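Local coordinates for holo-[acyl-carrier-protein] synthase (Neisseria meningitidis FAM18, PDB 5SUV) that belongs to the 4'-phosphopantetheinyl transferase superfamily and holds coenzyme A in pockets built from residues of adjoining subunits, at residues Glu58-Ala61 against Lys62-Thr66; Leu95-Trp98 against Leu99-Gly103. All blocks are in the same frame, centred on the assembly; numbering follows the deposited sequence.

Both contacts are local, each taken from the last turns of a helix that ends in a Schellman motif with a glycine at positive phi, yet their settings differ. Contact 1, at the end of helix 46-63, is buried. Alanines, Phe60 and Val64 pack against the protein, while Glu58, Lys62 and the turn Gly65-Thr66 meet coenzyme A. Contact 2, at the end of helix 93-102, is only partly buried. Buried leucines and a partly exposed tryptophan face the protein, charged residues the solvent, and it binds no ligand directly. The two helix ends pack together, Phe60 resting on Leu95 and Leu99, and Val64 and Thr66 on Trp98.

Contact 1 (Glu58-Ala61 against Lys62-Thr66); sequences EAFA and KAVGT. With COA (coenzyme A), chain D.
Val64 meets Phe60 one helical turn back: its CG1 lies 4.0 Å above one face of the phenyl ring, toward the rim, and its CG2 is 4.0 Å from Phe60 CE1. With CG anti to its backbone N (chi1 180°), the Phe60 ring swings outward from the helix yet stays within reach of both valine methyls. On another side of the helix Lys62 lays its CG 3.3 Å from Glu58 O, and its extended chain carries NZ to coenzyme A, where it donates to O5B and O2A, each 3.0 Å away. Thr8 O of the same chain and Met111 O of the second subunit also accept from NZ, so four oxygens share its three N-H at a subunit boundary; a long flexible cation suits this reach toward a diphosphate. Glu58 OE2 approaches coenzyme A O5A to 3.4 Å, carboxylate beside phosphate oxygen without a bond, with acidic Asp9 close by. Small Ala59 and Ala63 let the helix sit close against strand 117-125. Behind these groups, Thr66 N bonds to Ala61 O at 3.3 Å and Gly65 N to Lys62 O at 2.9 Å. Gly65 accommodates the positive phi of this turn, and its O accepts a hydrogen bond from coenzyme A N6A at 3.1 Å. The result is a Schellman motif whose residues Gly65 and Thr66 form part of the coenzyme A pocket.

Contact 2 (Leu95-Trp98 against Leu99-Gly103); sequences LSKW and LEEQG
Trp98 turns its CG anti to the backbone N (chi1 -176°), while Gln102, one turn later, bends at chi2 (-57°), and the two side chains fold together. Gln102 CG sits over the six-membered ring, 3.6 Å from its centroid and 16° off the normal, a CH-pi contact. The amide is stacked nearly parallel to the indole, and its NE2 is bonded to Tyr4 OH, which anchors the far end; glutamine thus supplies both a methylene for the ring and a polar tip. Leu99 CD2 reaches Trp98 CE3 at 3.9 Å, and Leu99 CG lies 4.0 Å from Leu95 CD1, so these branched chains fill the inner side of the helix. On the exposed side Lys97 CE passes 3.5 Å from Glu101 OE2, but the opposite charges, NZ and OE2, stay 4.2 Å apart, beyond salt-bridge range, so any attraction is probably weak. Regular backbone bonds join the turns, among them Gln102 N to Trp98 O, until Gly103, which tolerates positive phi easily, ends the helix in a Schellman motif. In the fold, Leu95 and Leu99 face helix 46-63, Ser96 and Leu99 touch Tyr91 on strand 87-91, and Trp98 lies against the loop that follows helix 46-63.

Contact 1 (Glu58-Ala61 against Lys62-Thr66)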
loop_
_atom_site.group_PDB
_atom_site.type_symbol
_atom_site.label_atom_id
_atom_site.label_comp_id
_atom_site.label_asym_id
_atom_site.label_seq_id
_atom_site.Cartn_x
_atom_site.Cartn_y
_atom_site.Cartn_z
ATOM N N GLU A 58 5.243 -7.655 -9.843
ATOM C CA GLU A 58 6.378 -7.026 -9.193
ATOM C C GLU A 58 6.185 -6.981 -7.680
ATOM O O GLU A 58 7.134 -7.228 -6.929
ATOM C CB GLU A 58 6.609 -5.627 -9.765
ATOM C CG GLU A 58 7.118 -5.638 -11.191
ATOM C CD GLU A 58 7.825 -4.350 -11.580
ATOM O OE1 GLU A 58 8.845 -4.419 -12.302
ATOM O OE2 GLU A 58 7.357 -3.267 -11.164
ATOM N N ALA A 59 4.969 -6.670 -7.209
ATOM C CA ALA A 59 4.746 -6.638 -5.769
ATOM C C ALA A 59 4.879 -8.033 -5.187
ATOM O O ALA A 59 5.408 -8.201 -4.085
ATOM C CB ALA A 59 3.380 -6.056 -5.431
ATOM N N PHE A 60 4.406 -9.052 -5.915
ATOM C CA PHE A 60 4.610 -10.424 -5.467
ATOM C C PHE A 60 6.096 -10.715 -5.276
ATOM O O PHE A 60 6.522 -11.227 -4.234
ATOM C CB PHE A 60 3.991 -11.402 -6.472
ATOM C CG PHE A 60 4.171 -12.857 -6.083
ATOM C CD1 PHE A 60 5.350 -13.522 -6.367
ATOM C CD2 PHE A 60 3.163 -13.536 -5.427
ATOM C CE1 PHE A 60 5.523 -14.856 -6.011
ATOM C CE2 PHE A 60 3.324 -14.865 -5.062
ATOM C CZ PHE A 60 4.512 -15.519 -5.351
ATOM N N ALA A 61 6.905 -10.408 -6.290
ATOM C CA ALA A 61 8.318 -10.759 -6.240
ATOM C C ALA A 61 9.025 -10.044 -5.085
ATOM O O ALA A 61 9.964 -10.575 -4.481
ATOM C CB ALA A 61 8.943 -10.435 -7.595
ATOM N N LYS A 62 8.543 -8.862 -4.724
ATOM C CA LYS A 62 9.073 -8.180 -3.558
ATOM C C LYS A 62 8.602 -8.837 -2.268
ATOM O O LYS A 62 9.361 -8.940 -1.303
ATOM C CB LYS A 62 8.640 -6.728 -3.588
ATOM C CG LYS A 62 9.247 -5.907 -4.708
ATOM C CD LYS A 62 8.745 -4.490 -4.625
ATOM C CE LYS A 62 9.176 -3.710 -5.820
ATOM N NZ LYS A 62 8.542 -2.388 -5.853
ATOM N N ALA A 63 7.331 -9.226 -2.215
ATOM C CA ALA A 63 6.781 -9.794 -0.993
ATOM C C ALA A 63 7.438 -11.117 -0.623
ATOM O O ALA A 63 7.411 -11.504 0.546
ATOM C CB ALA A 63 5.271 -9.996 -1.150
ATOM N N VAL A 64 7.975 -11.851 -1.597
ATOM C CA VAL A 64 8.687 -13.078 -1.284
ATOM C C VAL A 64 10.192 -12.846 -1.215
ATOM O O VAL A 64 10.964 -13.802 -1.073
ATOM C CB VAL A 64 8.315 -14.226 -2.250
ATOM C CG1 VAL A 64 6.817 -14.523 -2.179
ATOM C CG2 VAL A 64 8.689 -13.934 -3.690
ATOM N N GLY A 65 10.625 -11.591 -1.262
ATOM C CA GLY A 65 11.978 -11.251 -0.867
ATOM C C GLY A 65 13.050 -11.461 -1.911
ATOM O O GLY A 65 14.232 -11.289 -1.595
ATOM N N THR A 66 12.681 -11.789 -3.151
ATOM C CA THR A 66 13.646 -12.176 -4.162
ATOM C C THR A 66 13.749 -11.219 -5.330
ATOM O O THR A 66 14.777 -11.219 -6.007
ATOM C CB THR A 66 13.284 -13.553 -4.736
ATOM O OG1 THR A 66 11.960 -13.497 -5.267
ATOM C CG2 THR A 66 13.349 -14.610 -3.674
HETATM N N1A COA D . 12.916 -8.154 -2.327
HETATM C C2A COA D . 12.061 -7.146 -2.041
HETATM N N3A COA D . 12.136 -5.894 -2.474
HETATM C C4A COA D . 13.216 -5.630 -3.293
HETATM C C5A COA D . 14.215 -6.576 -3.690
HETATM C C6A COA D . 13.977 -7.858 -3.141
HETATM N N6A COA D . 14.793 -8.814 -3.379
HETATM N N7A COA D . 15.125 -6.042 -4.464
HETATM C C8A COA D . 14.712 -4.798 -4.556
HETATM N N9A COA D . 13.576 -4.514 -3.879
HETATM C C1B COA D . 12.861 -3.218 -3.724
HETATM C C2B COA D . 13.875 -2.128 -3.145
HETATM O O2B COA D . 13.336 -1.453 -2.085
HETATM C C3B COA D . 14.001 -1.230 -4.421
HETATM O O3B COA D . 14.175 0.042 -4.161
HETATM P P3B COA D . 15.646 0.521 -3.303
HETATM O O7A COA D . 16.635 -0.260 -3.857
HETATM O O8A COA D . 15.326 0.190 -1.878
HETATM O O9A COA D . 15.683 1.920 -3.656
HETATM C C4B COA D . 12.578 -1.415 -4.971
HETATM O O4B COA D . 12.367 -2.776 -4.923
HETATM C C5B COA D . 12.365 -0.896 -6.395
HETATM O O5B COA D . 11.024 -1.025 -6.684
HETATM P P1A COA D . 10.555 -0.254 -8.015
HETATM O O1A COA D . 10.854 1.112 -7.908
HETATM O O2A COA D . 9.190 -0.791 -8.312
HETATM O O3A COA D . 11.753 -0.804 -9.024
HETATM P P2A COA D . 11.458 -1.779 -10.229
HETATM O O4A COA D . 12.704 -1.890 -10.869
HETATM O O5A COA D . 10.166 -1.423 -10.906
HETATM O O6A COA D . 11.138 -3.340 -9.601
HETATM C CBP COA D . 12.171 -5.369 -8.935
HETATM C CCP COA D . 12.149 -3.805 -8.888
HETATM C CDP COA D . 12.507 -5.861 -7.570
HETATM C CEP COA D . 10.886 -6.017 -9.378
HETATM C CAP COA D . 13.249 -5.730 -9.883
HETATM O OAP COA D . 14.472 -5.313 -9.379
HETATM C C9P COA D . 13.352 -7.201 -10.147
HETATM O O9P COA D . 13.741 -7.933 -9.307
HETATM N N8P COA D . 13.029 -7.691 -11.393
HETATM C C7P COA D . 12.576 -6.852 -12.467
HETATM C C6P COA D . 13.346 -7.255 -13.735
HETATM C C5P COA D . 12.408 -7.146 -14.881
HETATM O O5P COA D . 11.926 -8.099 -15.409
HETATM N N4P COA D . 12.102 -5.875 -15.341
HETATM C C3P COA D . 11.136 -5.723 -16.432
HETATM C C2P COA D . 11.593 -6.398 -17.696
HETATM S S1P COA D . 10.226 -6.329 -18.837
#

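Contact 2 (Leu95-Trp98 against Leu99-Gly103)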
loop_
_atom_site.group_PDB
_atom_site.type_symbol
_atom_site.label_atom_id
_atom_site.label_comp_id
_atom_site.label_asym_id
_atom_site.label_seq_id
_atom_site.Cartn_x
_atom_site.Cartn_y
_atom_site.Cartn_z
ATOM N N LEU A 95 6.964 -22.511 -9.184
ATOM C CA LEU A 95 6.758 -21.528 -8.118
ATOM C C LEU A 95 5.921 -22.109 -6.980
ATOM O O LEU A 95 6.212 -21.853 -5.804
ATOM C CB LEU A 95 6.107 -20.252 -8.687
ATOM C CG LEU A 95 5.836 -19.102 -7.705
ATOM C CD1 LEU A 95 7.084 -18.742 -6.919
ATOM C CD2 LEU A 95 5.296 -17.875 -8.467
ATOM N N SER A 96 4.850 -22.843 -7.297
ATOM C CA SER A 96 4.107 -23.542 -6.250
ATOM C C SER A 96 5.052 -24.357 -5.375
ATOM O O SER A 96 4.967 -24.319 -4.141
ATOM C CB SER A 96 3.036 -24.458 -6.870
ATOM O OG SER A 96 1.982 -23.695 -7.419
ATOM N N LYS A 97 5.968 -25.089 -6.002
ATOM C CA LYS A 97 6.915 -25.914 -5.256
ATOM C C LYS A 97 7.834 -25.054 -4.389
ATOM O O LYS A 97 8.050 -25.355 -3.213
ATOM C CB LYS A 97 7.725 -26.773 -6.227
ATOM C CG LYS A 97 8.723 -27.689 -5.528
ATOM C CD LYS A 97 9.617 -28.415 -6.512
ATOM C CE LYS A 97 10.552 -29.383 -5.799
ATOM N NZ LYS A 97 9.800 -30.453 -5.095
ATOM N N TRP A 98 8.362 -23.960 -4.946
ATOM C CA TRP A 98 9.235 -23.093 -4.159
ATOM C C TRP A 98 8.484 -22.495 -2.973
ATOM O O TRP A 98 8.993 -22.484 -1.849
ATOM C CB TRP A 98 9.817 -21.982 -5.036
ATOM C CG TRP A 98 10.813 -21.074 -4.335
ATOM C CD1 TRP A 98 12.130 -21.329 -4.108
ATOM C CD2 TRP A 98 10.559 -19.774 -3.798
ATOM N NE1 TRP A 98 12.719 -20.271 -3.455
ATOM C CE2 TRP A 98 11.771 -19.301 -3.251
ATOM C CE3 TRP A 98 9.425 -18.969 -3.715
ATOM C CZ2 TRP A 98 11.875 -18.045 -2.634
ATOM C CZ3 TRP A 98 9.531 -17.738 -3.101
ATOM C CH2 TRP A 98 10.743 -17.289 -2.574
ATOM N N LEU A 99 7.261 -22.010 -3.193
ATOM C CA LEU A 99 6.497 -21.440 -2.091
ATOM C C LEU A 99 6.333 -22.463 -0.974
ATOM O O LEU A 99 6.494 -22.131 0.208
ATOM C CB LEU A 99 5.136 -20.951 -2.589
ATOM C CG LEU A 99 5.189 -19.745 -3.541
ATOM C CD1 LEU A 99 3.823 -19.505 -4.188
ATOM C CD2 LEU A 99 5.649 -18.496 -2.824
ATOM N N GLU A 100 6.049 -23.712 -1.339
ATOM C CA GLU A 100 5.886 -24.775 -0.350
ATOM C C GLU A 100 7.188 -25.031 0.398
ATOM O O GLU A 100 7.182 -25.178 1.627
ATOM C CB GLU A 100 5.393 -26.057 -1.032
ATOM C CG GLU A 100 4.910 -27.118 -0.056
ATOM C CD GLU A 100 4.259 -28.308 -0.738
ATOM O OE1 GLU A 100 4.584 -28.584 -1.914
ATOM O OE2 GLU A 100 3.416 -28.967 -0.094
ATOM N N GLU A 101 8.312 -25.095 -0.327
ATOM C CA GLU A 101 9.615 -25.252 0.323
ATOM C C GLU A 101 9.887 -24.126 1.304
ATOM O O GLU A 101 10.480 -24.342 2.367
ATOM C CB GLU A 101 10.733 -25.289 -0.719
ATOM C CG GLU A 101 10.768 -26.540 -1.583
ATOM C CD GLU A 101 11.813 -26.463 -2.694
ATOM O OE1 GLU A 101 12.287 -25.348 -3.013
ATOM O OE2 GLU A 101 12.156 -27.524 -3.262
ATOM N N GLN A 102 9.490 -22.908 0.951
ATOM C CA GLN A 102 9.746 -21.761 1.809
ATOM C C GLN A 102 8.783 -21.662 2.979
ATOM O O GLN A 102 8.984 -20.798 3.846
ATOM C CB GLN A 102 9.673 -20.464 0.981
ATOM C CG GLN A 102 10.713 -20.380 -0.131
ATOM C CD GLN A 102 12.109 -20.518 0.416
ATOM O OE1 GLN A 102 12.751 -21.555 0.261
ATOM N NE2 GLN A 102 12.582 -19.471 1.085
ATOM N N GLY A 103 7.728 -22.456 2.998
ATOM C CA GLY A 103 6.721 -22.380 4.032
ATOM C C GLY A 103 5.707 -21.277 3.838
ATOM O O GLY A 103 4.963 -20.972 4.769
#